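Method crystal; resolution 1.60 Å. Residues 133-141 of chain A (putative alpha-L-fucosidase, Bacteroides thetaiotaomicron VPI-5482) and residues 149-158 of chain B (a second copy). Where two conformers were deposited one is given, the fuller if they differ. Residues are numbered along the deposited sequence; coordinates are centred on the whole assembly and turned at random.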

# COMPACT_ATOMS: atom_id res chain seq x y z
N TRP A 133 10.26 10.44 3.16
CA TRP A 133 10.71 9.09 2.84
C TRP A 133 9.53 8.13 2.97
O TRP A 133 8.77 8.17 3.95
CB TRP A 133 11.82 8.63 3.81
CG TRP A 133 12.79 9.71 4.17
CD1 TRP A 133 12.73 10.50 5.28
CD2 TRP A 133 13.92 10.16 3.40
NE1 TRP A 133 13.74 11.43 5.24
CE2 TRP A 133 14.50 11.24 4.11
CE3 TRP A 133 14.53 9.74 2.22
CZ2 TRP A 133 15.63 11.89 3.66
CZ3 TRP A 133 15.66 10.40 1.76
CH2 TRP A 133 16.19 11.49 2.49
N ASN A 134 9.32 7.28 1.96
CA ASN A 134 8.29 6.24 2.02
C ASN A 134 8.84 5.07 1.26
O ASN A 134 8.93 5.09 0.02
CB ASN A 134 6.99 6.75 1.42
CG ASN A 134 5.87 5.75 1.53
OD1 ASN A 134 6.10 4.51 1.40
ND2 ASN A 134 4.62 6.26 1.80
N SER A 135 9.36 4.10 2.01
CA SER A 135 10.03 2.98 1.39
C SER A 135 9.07 2.14 0.55
O SER A 135 9.43 1.69 -0.53
CB SER A 135 10.73 2.11 2.41
OG SER A 135 9.83 1.53 3.32
N LEU A 136 7.86 1.97 1.02
CA LEU A 136 6.90 1.13 0.27
C LEU A 136 6.62 1.73 -1.09
O LEU A 136 6.59 1.01 -2.10
CB LEU A 136 5.56 1.00 1.02
CG LEU A 136 4.56 0.10 0.30
CD1 LEU A 136 4.99 -1.40 0.29
CD2 LEU A 136 3.18 0.38 0.95
N LEU A 137 6.31 3.04 -1.12
CA LEU A 137 5.85 3.74 -2.30
C LEU A 137 6.92 4.32 -3.18
O LEU A 137 6.61 4.86 -4.21
CB LEU A 137 4.84 4.82 -1.93
CG LEU A 137 3.58 4.33 -1.21
CD1 LEU A 137 2.67 5.51 -1.00
CD2 LEU A 137 2.84 3.21 -2.01
N GLY A 138 8.18 4.18 -2.79
CA GLY A 138 9.22 4.64 -3.66
C GLY A 138 9.45 6.15 -3.62
O GLY A 138 9.74 6.74 -4.66
N ILE A 139 9.30 6.76 -2.44
CA ILE A 139 9.54 8.20 -2.30
C ILE A 139 10.87 8.39 -1.56
O ILE A 139 11.07 7.81 -0.48
CB ILE A 139 8.42 8.86 -1.49
CG1 ILE A 139 7.05 8.49 -2.07
CG2 ILE A 139 8.69 10.37 -1.39
CD1 ILE A 139 6.79 8.91 -3.51
N HIS A 140 11.76 9.23 -2.11
CA HIS A 140 13.07 9.48 -1.51
C HIS A 140 13.27 10.98 -1.56
O HIS A 140 13.26 11.56 -2.64
CB HIS A 140 14.14 8.77 -2.33
CG HIS A 140 15.47 8.60 -1.61
ND1 HIS A 140 15.63 7.75 -0.54
CD2 HIS A 140 16.69 9.14 -1.85
CE1 HIS A 140 16.90 7.77 -0.15
NE2 HIS A 140 17.56 8.61 -0.92
N ASN A 141 13.51 11.58 -0.41
CA ASN A 141 13.74 13.02 -0.32
C ASN A 141 12.65 13.80 -1.03
O ASN A 141 12.93 14.66 -1.87
CB ASN A 141 15.10 13.36 -0.83
CG ASN A 141 15.52 14.80 -0.49
OD1 ASN A 141 15.05 15.40 0.50
ND2 ASN A 141 16.40 15.36 -1.34
N ALA B 149 19.95 1.81 -5.74
CA ALA B 149 19.69 0.74 -4.80
C ALA B 149 18.26 0.68 -4.38
O ALA B 149 17.67 -0.39 -4.24
CB ALA B 149 20.60 0.88 -3.60
N PHE B 150 17.65 1.85 -4.19
CA PHE B 150 16.27 1.87 -3.76
C PHE B 150 15.35 1.15 -4.73
O PHE B 150 14.58 0.29 -4.35
CB PHE B 150 15.86 3.34 -3.49
CG PHE B 150 14.48 3.54 -2.88
CD1 PHE B 150 13.78 2.57 -2.15
CD2 PHE B 150 13.95 4.80 -2.90
CE1 PHE B 150 12.56 2.83 -1.54
CE2 PHE B 150 12.71 5.07 -2.30
CZ PHE B 150 12.02 4.09 -1.65
N ALA B 151 15.48 1.46 -6.02
CA ALA B 151 14.69 0.83 -7.05
C ALA B 151 14.99 -0.71 -7.09
O ALA B 151 14.07 -1.50 -7.13
CB ALA B 151 15.00 1.48 -8.40
N ARG B 152 16.26 -1.08 -7.02
CA ARG B 152 16.58 -2.53 -7.00
C ARG B 152 15.96 -3.23 -5.79
O ARG B 152 15.42 -4.36 -5.90
CB ARG B 152 18.08 -2.79 -7.06
CG ARG B 152 18.77 -2.26 -8.28
CD ARG B 152 20.20 -2.72 -8.36
NE ARG B 152 21.06 -2.12 -7.36
CZ ARG B 152 21.68 -0.95 -7.45
NH1 ARG B 152 21.55 -0.20 -8.53
NH2 ARG B 152 22.46 -0.56 -6.47
N ASN B 153 16.00 -2.57 -4.63
CA ASN B 153 15.40 -3.13 -3.46
C ASN B 153 13.91 -3.35 -3.60
O ASN B 153 13.35 -4.40 -3.22
CB ASN B 153 15.68 -2.24 -2.23
CG ASN B 153 17.13 -2.24 -1.81
OD1 ASN B 153 17.98 -3.07 -2.23
ND2 ASN B 153 17.49 -1.23 -1.01
N ARG B 154 13.22 -2.30 -4.07
CA ARG B 154 11.79 -2.36 -4.26
C ARG B 154 11.40 -3.45 -5.29
O ARG B 154 10.38 -4.11 -5.12
CB ARG B 154 11.23 -1.00 -4.69
CG ARG B 154 11.32 0.11 -3.63
CD ARG B 154 10.25 1.18 -3.86
NE ARG B 154 10.21 1.60 -5.27
CZ ARG B 154 11.14 2.33 -5.91
NH1 ARG B 154 12.24 2.80 -5.33
NH2 ARG B 154 10.96 2.60 -7.17
N GLN B 155 12.19 -3.57 -6.34
CA GLN B 155 11.94 -4.58 -7.35
C GLN B 155 12.06 -6.01 -6.77
O GLN B 155 11.18 -6.86 -7.01
CB GLN B 155 12.91 -4.43 -8.50
CG GLN B 155 12.52 -5.35 -9.67
CD GLN B 155 13.19 -4.93 -10.96
OE1 GLN B 155 13.33 -3.72 -11.26
NE2 GLN B 155 13.64 -5.91 -11.75
N ALA B 156 13.09 -6.25 -5.98
CA ALA B 156 13.26 -7.56 -5.32
C ALA B 156 12.20 -7.81 -4.28
O ALA B 156 11.69 -8.91 -4.16
CB ALA B 156 14.66 -7.66 -4.69
N TRP B 157 11.83 -6.76 -3.54
CA TRP B 157 10.76 -6.87 -2.57
C TRP B 157 9.45 -7.22 -3.27
O TRP B 157 8.67 -8.06 -2.78
CB TRP B 157 10.68 -5.57 -1.76
CG TRP B 157 9.57 -5.49 -0.79
CD1 TRP B 157 9.65 -5.77 0.54
CD2 TRP B 157 8.23 -5.12 -1.06
NE1 TRP B 157 8.42 -5.60 1.11
CE2 TRP B 157 7.53 -5.21 0.16
CE3 TRP B 157 7.52 -4.75 -2.22
CZ2 TRP B 157 6.17 -4.93 0.28
CZ3 TRP B 157 6.18 -4.48 -2.08
CH2 TRP B 157 5.51 -4.56 -0.85
N TYR B 158 9.20 -6.60 -4.43
CA TYR B 158 7.96 -6.85 -5.16
C TYR B 158 7.90 -8.30 -5.63
O TYR B 158 6.83 -8.92 -5.57
CB TYR B 158 7.81 -5.89 -6.34
CG TYR B 158 6.53 -6.13 -7.10
CD1 TYR B 158 5.29 -5.78 -6.57
CD2 TYR B 158 6.53 -6.73 -8.34
CE1 TYR B 158 4.14 -6.02 -7.23
CE2 TYR B 158 5.37 -6.98 -9.01
CZ TYR B 158 4.18 -6.63 -8.46
OH TYR B 158 2.94 -6.82 -9.11

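A tight turn of chain A packs against one side of a helix from chain B. No hydrogen bond crosses between the stretches; the contact is van der Waals packing. The turn is held from within. A:Asn134 N bonds A:Ile139 O, and A:Ile139 N bonds A:Asn134 O, both at 3.0 Å. A:Asn134 has chi1 t, and its OD1 accepts from A:Leu137 N at 2.9 Å, so this side chain braces its own loop.

On the helix, B:Phe150, B:Arg154 and B:Trp157 all point toward the turn, as their spacing of four and three residues allows. B:Phe150, chi1 t, buries the most area. Its ring edge meets the carbonyl oxygens of A:Ser135 and A:Asn134; A:Ser135 O lies 3.5 Å from B:Phe150 CE1. Ring hydrogens carry a slight positive charge, which suits this approach. A:His140, also t, sits obliquely to the same ring, with centroids 5.7 Å apart.

A:Gly138 CA lies over one face of the B:Arg154 guanidinium, 3.6 Å from B:Arg154 NE. A CB here would clash with that NE, and the backbone angles alone call for glycine. B:Arg154 NH1 and NH2 are hydrogen-bonded elsewhere in the structure.

A:Leu136 starts away from the helix, but its t,p rotamer brings CD1 to 3.4 Å from B:Trp157 CH2, a close apolar contact.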